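Local coordinates for putative c-1-tetrahydrofolate synthase, cytoplasmic (Leishmania major, PDB 4A26) that catalyses the NADP-dependent oxidation of N5,N10-methylenetetrahydrofolate and the hydrolysis of the resulting methenyl form, in one-carbon metabolism, at the interface of chains A and B. Sequence-based numbering; all coordinates share one arbitrary frame. Chains: chain A/B, Putative c-1-tetrahydrofolate synthase, cytoplasmic.

The three contacts run in a row along the two-fold interface of the homodimer. Contact 2 lies in the middle, where helix 129-136 of one chain packs on its partner. Measured between the centres of their C-alpha atoms, it is about 7 Å from contact 1, sharing A:Arg140 and B:Pro129, and about 9 Å from contact 3, sharing A:Pro129 and B:Val130. Contacts 1 and 3, about 16 Å apart, are built round the same clasp of Arg140 with Glu116 and Asn112, chains exchanged, though arginine and glutamate meet differently in each. An apolar helix pair is thus flanked by two charged clasps, which probably help hold the dimer.

Contact 1: the interface of chains A and B. Residues chain A 137, 139-140; chain B 112, 116, 129, 175.
The loop that follows helix 129-136 of chain A reaches over to helix 111-116 of chain B, setting A:Arg140 against B:Glu116 and B:Asn112. Arginine and glutamate meet tip to tip in a salt bridge. Both terminal nitrogens converge on one carboxylate oxygen. NH2 of A:Arg140 lies 2.9 Å from OE1 of B:Glu116. NH1 of A:Arg140 is 3.0 Å from OE1 of B:Glu116. The oxygen sits in the guanidinium plane, but the carboxylate is turned 68° to it. OE1 offers its syn lone pair to NH2, whereas NH1 arrives on the syn side from 31° out of the carboxylate plane. The arginine chain bends at chi3 (73°), which turns the guanidinium toward the glutamate. Along the arginine stem B:Asn112 runs antiparallel, its amide beside CG and CD, with ND2 of B:Asn112 3.5 Å from CD of A:Arg140. CB of B:Asn112 covers the rim of one guanidinium face. B:Asn175 crosses A:Tyr137 at about a right angle and puts its amide nitrogen ND2 over the rim of one ring face, the planes moderately tilted, while OD1 turns to the tyrosine backbone. B:Pro129, which begins helix 129-136 of chain B, lies beside the arginine tip, where this clasp borders the helix pair at the dimer two-fold.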
ATOM      1  N   TYR A 137      -3.356  -1.319   4.018  1.00 43.64           N
ATOM      2  CA  TYR A 137      -4.159  -0.707   5.081  1.00 46.47           C
ATOM      3  C   TYR A 137      -3.802  -1.309   6.444  1.00 46.45           C
ATOM      4  O   TYR A 137      -4.214  -2.427   6.764  1.00 46.18           O
ATOM      5  CB  TYR A 137      -5.655  -0.903   4.784  1.00 48.25           C
ATOM      6  CG  TYR A 137      -6.541   0.275   5.127  1.00 51.90           C
ATOM      7  CD1 TYR A 137      -6.575   1.402   4.310  1.00 53.71           C
ATOM      8  CD2 TYR A 137      -7.366   0.255   6.248  1.00 54.38           C
ATOM      9  CE1 TYR A 137      -7.396   2.482   4.606  1.00 57.13           C
ATOM     10  CE2 TYR A 137      -8.193   1.333   6.553  1.00 57.91           C
ATOM     11  CZ  TYR A 137      -8.202   2.442   5.727  1.00 59.32           C
ATOM     12  OH  TYR A 137      -9.017   3.515   6.016  1.00 63.43           O
ATOM     13  N   GLY A 139      -4.255  -2.336   9.823  1.00 50.21           N
ATOM     14  CA  GLY A 139      -5.466  -2.595  10.610  1.00 52.85           C
ATOM     15  C   GLY A 139      -6.557  -3.340   9.857  1.00 52.91           C
ATOM     16  O   GLY A 139      -7.671  -3.490  10.358  1.00 55.20           O
ATOM     17  N   ARG A 140      -6.248  -3.800   8.647  1.00 50.63           N
ATOM     18  CA  ARG A 140      -7.186  -4.600   7.863  1.00 50.54           C
ATOM     19  C   ARG A 140      -6.439  -5.675   7.096  1.00 47.48           C
ATOM     20  O   ARG A 140      -5.261  -5.513   6.776  1.00 45.72           O
ATOM     21  CB  ARG A 140      -7.975  -3.721   6.886  1.00 51.80           C
ATOM     22  CG  ARG A 140      -8.995  -2.812   7.558  1.00 55.69           C
ATOM     23  CD  ARG A 140      -9.890  -2.106   6.544  1.00 57.76           C
ATOM     24  NE  ARG A 140     -10.872  -3.006   5.938  1.00 58.50           N
ATOM     25  CZ  ARG A 140     -11.952  -2.614   5.257  1.00 61.24           C
ATOM     26  NH1 ARG A 140     -12.221  -1.320   5.084  1.00 63.61           N
ATOM     27  NH2 ARG A 140     -12.778  -3.524   4.748  1.00 61.09           N
TER
ATOM     28  N   ASN B 112     -14.477   0.902   9.596  1.00 66.91           N
ATOM     29  CA  ASN B 112     -14.182   0.371   8.262  1.00 66.70           C
ATOM     30  C   ASN B 112     -15.418   0.292   7.373  1.00 66.97           C
ATOM     31  O   ASN B 112     -15.420   0.802   6.252  1.00 65.89           O
ATOM     32  CB  ASN B 112     -13.543  -1.021   8.368  1.00 68.31           C
ATOM     33  CG  ASN B 112     -12.196  -1.002   9.072  1.00 68.41           C
ATOM     34  OD1 ASN B 112     -11.550   0.042   9.191  1.00 67.46           O
ATOM     35  ND2 ASN B 112     -11.763  -2.165   9.539  1.00 69.93           N
ATOM     36  N   GLU B 116     -16.429   2.519   4.090  1.00 63.11           N
ATOM     37  CA  GLU B 116     -16.674   1.777   2.849  1.00 63.63           C
ATOM     38  C   GLU B 116     -17.893   2.315   2.083  1.00 63.47           C
ATOM     39  O   GLU B 116     -17.911   2.292   0.851  1.00 63.40           O
ATOM     40  CB  GLU B 116     -16.865   0.282   3.143  1.00 65.51           C
ATOM     41  CG  GLU B 116     -16.223  -0.653   2.122  1.00 66.66           C
ATOM     42  CD  GLU B 116     -14.839  -1.127   2.539  1.00 67.28           C
ATOM     43  OE1 GLU B 116     -14.730  -1.796   3.591  1.00 68.48           O
ATOM     44  OE2 GLU B 116     -13.862  -0.846   1.810  1.00 67.06           O
ATOM     45  N   PRO B 129      -9.976   1.763   0.653  1.00 40.87           N
ATOM     46  CA  PRO B 129      -8.923   0.879   0.149  1.00 39.53           C
ATOM     47  C   PRO B 129      -8.643   1.031  -1.349  1.00 39.64           C
ATOM     48  O   PRO B 129      -7.487   0.970  -1.763  1.00 38.40           O
ATOM     49  CB  PRO B 129      -9.470  -0.513   0.452  1.00 40.51           C
ATOM     50  CG  PRO B 129     -10.301  -0.322   1.666  1.00 41.71           C
ATOM     51  CD  PRO B 129     -10.902   1.052   1.553  1.00 42.34           C
ATOM     52  N   ASN B 175      -2.201   4.851   8.473  1.00 37.77           N
ATOM     53  CA  ASN B 175      -2.936   4.970   7.213  1.00 38.21           C
ATOM     54  C   ASN B 175      -3.146   6.424   6.799  1.00 38.95           C
ATOM     55  O   ASN B 175      -3.277   6.722   5.609  1.00 38.87           O
ATOM     56  CB  ASN B 175      -4.298   4.277   7.315  1.00 39.76           C
ATOM     57  CG  ASN B 175      -4.184   2.789   7.599  1.00 39.90           C
ATOM     58  OD1 ASN B 175      -3.182   2.148   7.271  1.00 39.00           O
ATOM     59  ND2 ASN B 175      -5.220   2.231   8.215  1.00 41.87           N
TER

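Contact 2: the interface of chains A and B. Residues chain A 129-130, 133-134, 140; chain B 129-130, 132-133.
A:Val130 and B:Val130 stand side by side where the two copies of helix 129-136 pack across the dimer two-fold, their side chains pointing the same way, with CB of A:Val130 4.0 Å from CB of B:Val130. Their backbones are closer still, CA of A:Val130 being 3.6 Å from CA of B:Val130. One turn on, CA of A:Gly133 is 3.7 Å from CA of B:Gly133. With no side chain on either glycine, the helices come together along this stripe. Chi1 of 63° in A:Val130 and 73° in B:Val130 puts CG1 between the backbone N and the carbonyl carbon and CG2 anti to N, pointing at the other chain's proline. CG2 of A:Val130 stands 3.8 Å from CB of B:Pro129. In return, CG2 of B:Val130 is 4.0 Å from CB of A:Pro129. The B:Pro129 ring also slants across A:Leu134, whose CD2 lies 3.6 Å from CG of B:Pro129. A:Leu134 has a second role: its CD2 rests off-centre over one face of the A:Arg140 guanidinium, opposite the face that meets chain B's asparagine. No polar pair bonds across this patch; apolar packing holds the helices. At its flank, CB of B:Val132 sits 3.8 Å from CA of A:Gly133.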
ATOM      1  N   PRO A 129      -7.102  -2.505  -7.275  1.00 42.04           N
ATOM      2  CA  PRO A 129      -6.628  -1.491  -6.323  1.00 42.38           C
ATOM      3  C   PRO A 129      -7.175  -1.655  -4.904  1.00 42.19           C
ATOM      4  O   PRO A 129      -6.431  -1.500  -3.937  1.00 40.86           O
ATOM      5  CB  PRO A 129      -7.121  -0.181  -6.937  1.00 45.32           C
ATOM      6  CG  PRO A 129      -7.157  -0.451  -8.392  1.00 46.11           C
ATOM      7  CD  PRO A 129      -7.526  -1.898  -8.550  1.00 44.38           C
ATOM      8  N   VAL A 130      -8.460  -1.978  -4.786  1.00 43.69           N
ATOM      9  CA  VAL A 130      -9.081  -2.175  -3.475  1.00 44.04           C
ATOM     10  C   VAL A 130      -8.383  -3.282  -2.669  1.00 41.47           C
ATOM     11  O   VAL A 130      -8.176  -3.133  -1.466  1.00 41.35           O
ATOM     12  CB  VAL A 130     -10.609  -2.435  -3.592  1.00 46.04           C
ATOM     13  CG1 VAL A 130     -10.893  -3.720  -4.364  1.00 45.04           C
ATOM     14  CG2 VAL A 130     -11.255  -2.466  -2.215  1.00 46.75           C
ATOM     15  N   GLY A 133      -5.141  -1.865  -1.739  1.00 40.37           N
ATOM     16  CA  GLY A 133      -5.413  -0.959  -0.631  1.00 42.08           C
ATOM     17  C   GLY A 133      -5.426  -1.692   0.691  1.00 41.49           C
ATOM     18  O   GLY A 133      -4.648  -1.381   1.587  1.00 41.15           O
ATOM     19  N   LEU A 134      -6.302  -2.686   0.794  1.00 41.81           N
ATOM     20  CA  LEU A 134      -6.424  -3.506   2.005  1.00 41.55           C
ATOM     21  C   LEU A 134      -5.096  -4.157   2.418  1.00 39.48           C
ATOM     22  O   LEU A 134      -4.825  -4.329   3.605  1.00 39.41           O
ATOM     23  CB  LEU A 134      -7.501  -4.575   1.805  1.00 41.81           C
ATOM     24  CG  LEU A 134      -8.934  -4.049   1.706  1.00 44.27           C
ATOM     25  CD1 LEU A 134      -9.871  -5.115   1.165  1.00 44.44           C
ATOM     26  CD2 LEU A 134      -9.413  -3.544   3.056  1.00 46.01           C
ATOM     27  N   ARG A 140      -6.248  -3.800   8.647  1.00 50.63           N
ATOM     28  CA  ARG A 140      -7.186  -4.600   7.863  1.00 50.54           C
ATOM     29  C   ARG A 140      -6.439  -5.675   7.096  1.00 47.48           C
ATOM     30  O   ARG A 140      -5.261  -5.513   6.776  1.00 45.72           O
ATOM     31  CB  ARG A 140      -7.975  -3.721   6.886  1.00 51.80           C
ATOM     32  CG  ARG A 140      -8.995  -2.812   7.558  1.00 55.69           C
ATOM     33  CD  ARG A 140      -9.890  -2.106   6.544  1.00 57.76           C
ATOM     34  NE  ARG A 140     -10.872  -3.006   5.938  1.00 58.50           N
ATOM     35  CZ  ARG A 140     -11.952  -2.614   5.257  1.00 61.24           C
ATOM     36  NH1 ARG A 140     -12.221  -1.320   5.084  1.00 63.61           N
ATOM     37  NH2 ARG A 140     -12.778  -3.524   4.748  1.00 61.09           N
TER
ATOM     38  N   PRO B 129      -9.976   1.763   0.653  1.00 40.87           N
ATOM     39  CA  PRO B 129      -8.923   0.879   0.149  1.00 39.53           C
ATOM     40  C   PRO B 129      -8.643   1.031  -1.349  1.00 39.64           C
ATOM     41  O   PRO B 129      -7.487   0.970  -1.763  1.00 38.40           O
ATOM     42  CB  PRO B 129      -9.470  -0.513   0.452  1.00 40.51           C
ATOM     43  CG  PRO B 129     -10.301  -0.322   1.666  1.00 41.71           C
ATOM     44  CD  PRO B 129     -10.902   1.052   1.553  1.00 42.34           C
ATOM     45  N   VAL B 130      -9.686   1.239  -2.147  1.00 41.49           N
ATOM     46  CA  VAL B 130      -9.517   1.434  -3.587  1.00 42.14           C
ATOM     47  C   VAL B 130      -8.658   2.670  -3.893  1.00 41.27           C
ATOM     48  O   VAL B 130      -7.912   2.682  -4.873  1.00 40.92           O
ATOM     49  CB  VAL B 130     -10.887   1.521  -4.314  1.00 44.62           C
ATOM     50  CG1 VAL B 130     -11.568   2.846  -4.027  1.00 45.39           C
ATOM     51  CG2 VAL B 130     -10.717   1.300  -5.808  1.00 45.30           C
ATOM     52  N   VAL B 132      -6.438   3.895  -1.534  1.00 37.94           N
ATOM     53  CA  VAL B 132      -5.141   3.542  -0.962  1.00 36.23           C
ATOM     54  C   VAL B 132      -4.344   2.725  -1.976  1.00 36.13           C
ATOM     55  O   VAL B 132      -3.138   2.942  -2.152  1.00 35.22           O
ATOM     56  CB  VAL B 132      -5.283   2.740   0.353  1.00 35.81           C
ATOM     57  CG1 VAL B 132      -3.916   2.279   0.850  1.00 33.66           C
ATOM     58  CG2 VAL B 132      -5.989   3.578   1.418  1.00 36.32           C
ATOM     59  N   GLY B 133      -5.027   1.799  -2.648  1.00 37.45           N
ATOM     60  CA  GLY B 133      -4.412   0.968  -3.676  1.00 37.75           C
ATOM     61  C   GLY B 133      -3.915   1.766  -4.861  1.00 38.49           C
ATOM     62  O   GLY B 133      -2.739   1.697  -5.213  1.00 37.77           O
TER

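Contact 3: the interface of chains A and B. Residues chain A 112, 116, 129; chain B 130, 134, 140.
NH2 of B:Arg140 lies 2.9 Å from the carboxylate oxygen OE2 of A:Glu116, closing a salt bridge in which the two side chains meet tip to tip. As a hydrogen bond it is weak, bent to 127° at the hydrogen. The carboxylate plane stands 60° from the guanidinium plane, and its carbon CD lies at the guanidinium edge, in plane. The other oxygen is not far off, OE1 of A:Glu116 being 3.3 Å from NH2 of B:Arg140, and NH2 is the nitrogen that makes the approach. The twin clasp instead brings two nitrogens to one oxygen. The arginine chain folds at chi2 (-88°) as well as at chi3, which probably accounts for part of the difference. B:Leu134 lays CD2 over the centre of one guanidinium face, 3.6 Å above the plane, and this should help fix the group's tilt. A:Asn112 passes on the opposite side, running antiparallel with its amide close to parallel, but its ND2 stays 4.0 Å from CD of B:Arg140. A:Pro129 lies between leucine and arginine, crossing the arginine side chain at about a right angle. Its ring slants across B:Leu134, with CG of A:Pro129 3.8 Å from CD2 of B:Leu134. CG of A:Pro129 is also 3.7 Å from NH2 of B:Arg140.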
ATOM      1  N   ASN A 112      -6.237  -3.305 -17.448  1.00 48.69           N
ATOM      2  CA  ASN A 112      -6.715  -2.748 -16.176  1.00 48.82           C
ATOM      3  C   ASN A 112      -8.241  -2.664 -16.125  1.00 48.71           C
ATOM      4  O   ASN A 112      -8.846  -2.892 -15.080  1.00 47.78           O
ATOM      5  CB  ASN A 112      -6.113  -1.358 -15.927  1.00 51.04           C
ATOM      6  CG  ASN A 112      -4.621  -1.400 -15.647  1.00 51.07           C
ATOM      7  OD1 ASN A 112      -4.095  -2.400 -15.166  1.00 49.43           O
ATOM      8  ND2 ASN A 112      -3.934  -0.302 -15.940  1.00 53.08           N
ATOM      9  N   GLU A 116     -10.756  -4.687 -13.664  1.00 44.32           N
ATOM     10  CA  GLU A 116     -11.629  -3.921 -12.765  1.00 45.32           C
ATOM     11  C   GLU A 116     -13.020  -4.563 -12.682  1.00 44.53           C
ATOM     12  O   GLU A 116     -13.683  -4.478 -11.646  1.00 44.78           O
ATOM     13  CB  GLU A 116     -11.730  -2.452 -13.212  1.00 47.77           C
ATOM     14  CG  GLU A 116     -11.669  -1.425 -12.069  1.00 50.04           C
ATOM     15  CD  GLU A 116     -10.255  -1.206 -11.508  1.00 50.85           C
ATOM     16  OE1 GLU A 116      -9.360  -2.053 -11.744  1.00 50.13           O
ATOM     17  OE2 GLU A 116     -10.039  -0.182 -10.818  1.00 52.08           O
ATOM     18  N   PRO A 129      -7.102  -2.505  -7.275  1.00 42.04           N
ATOM     19  CA  PRO A 129      -6.628  -1.491  -6.323  1.00 42.38           C
ATOM     20  C   PRO A 129      -7.175  -1.655  -4.904  1.00 42.19           C
ATOM     21  O   PRO A 129      -6.431  -1.500  -3.937  1.00 40.86           O
ATOM     22  CB  PRO A 129      -7.121  -0.181  -6.937  1.00 45.32           C
ATOM     23  CG  PRO A 129      -7.157  -0.451  -8.392  1.00 46.11           C
ATOM     24  CD  PRO A 129      -7.526  -1.898  -8.550  1.00 44.38           C
TER
ATOM     25  N   VAL B 130      -9.686   1.239  -2.147  1.00 41.49           N
ATOM     26  CA  VAL B 130      -9.517   1.434  -3.587  1.00 42.14           C
ATOM     27  C   VAL B 130      -8.658   2.670  -3.893  1.00 41.27           C
ATOM     28  O   VAL B 130      -7.912   2.682  -4.873  1.00 40.92           O
ATOM     29  CB  VAL B 130     -10.887   1.521  -4.314  1.00 44.62           C
ATOM     30  CG1 VAL B 130     -11.568   2.846  -4.027  1.00 45.39           C
ATOM     31  CG2 VAL B 130     -10.717   1.300  -5.808  1.00 45.30           C
ATOM     32  N   LEU B 134      -4.812   2.533  -5.476  1.00 40.43           N
ATOM     33  CA  LEU B 134      -4.459   3.370  -6.626  1.00 41.64           C
ATOM     34  C   LEU B 134      -3.211   4.209  -6.351  1.00 40.72           C
ATOM     35  O   LEU B 134      -2.342   4.326  -7.215  1.00 41.08           O
ATOM     36  CB  LEU B 134      -5.635   4.262  -7.017  1.00 43.39           C
ATOM     37  CG  LEU B 134      -6.789   3.559  -7.733  1.00 45.21           C
ATOM     38  CD1 LEU B 134      -8.031   4.427  -7.722  1.00 46.36           C
ATOM     39  CD2 LEU B 134      -6.399   3.197  -9.158  1.00 46.46           C
ATOM     40  N   ARG B 140      -0.670   4.110 -11.978  1.00 50.86           N
ATOM     41  CA  ARG B 140      -2.052   4.426 -11.649  1.00 51.04           C
ATOM     42  C   ARG B 140      -2.022   5.548 -10.620  1.00 49.49           C
ATOM     43  O   ARG B 140      -1.248   5.498  -9.663  1.00 47.32           O
ATOM     44  CB  ARG B 140      -2.756   3.195 -11.077  1.00 50.26           C
ATOM     45  CG  ARG B 140      -2.987   2.064 -12.083  1.00 52.04           C
ATOM     46  CD  ARG B 140      -4.307   2.220 -12.826  1.00 54.47           C
ATOM     47  NE  ARG B 140      -5.346   1.319 -12.318  1.00 54.31           N
ATOM     48  CZ  ARG B 140      -6.660   1.546 -12.387  1.00 55.72           C
ATOM     49  NH1 ARG B 140      -7.142   2.664 -12.929  1.00 57.09           N
ATOM     50  NH2 ARG B 140      -7.509   0.647 -11.896  1.00 55.74           N
TER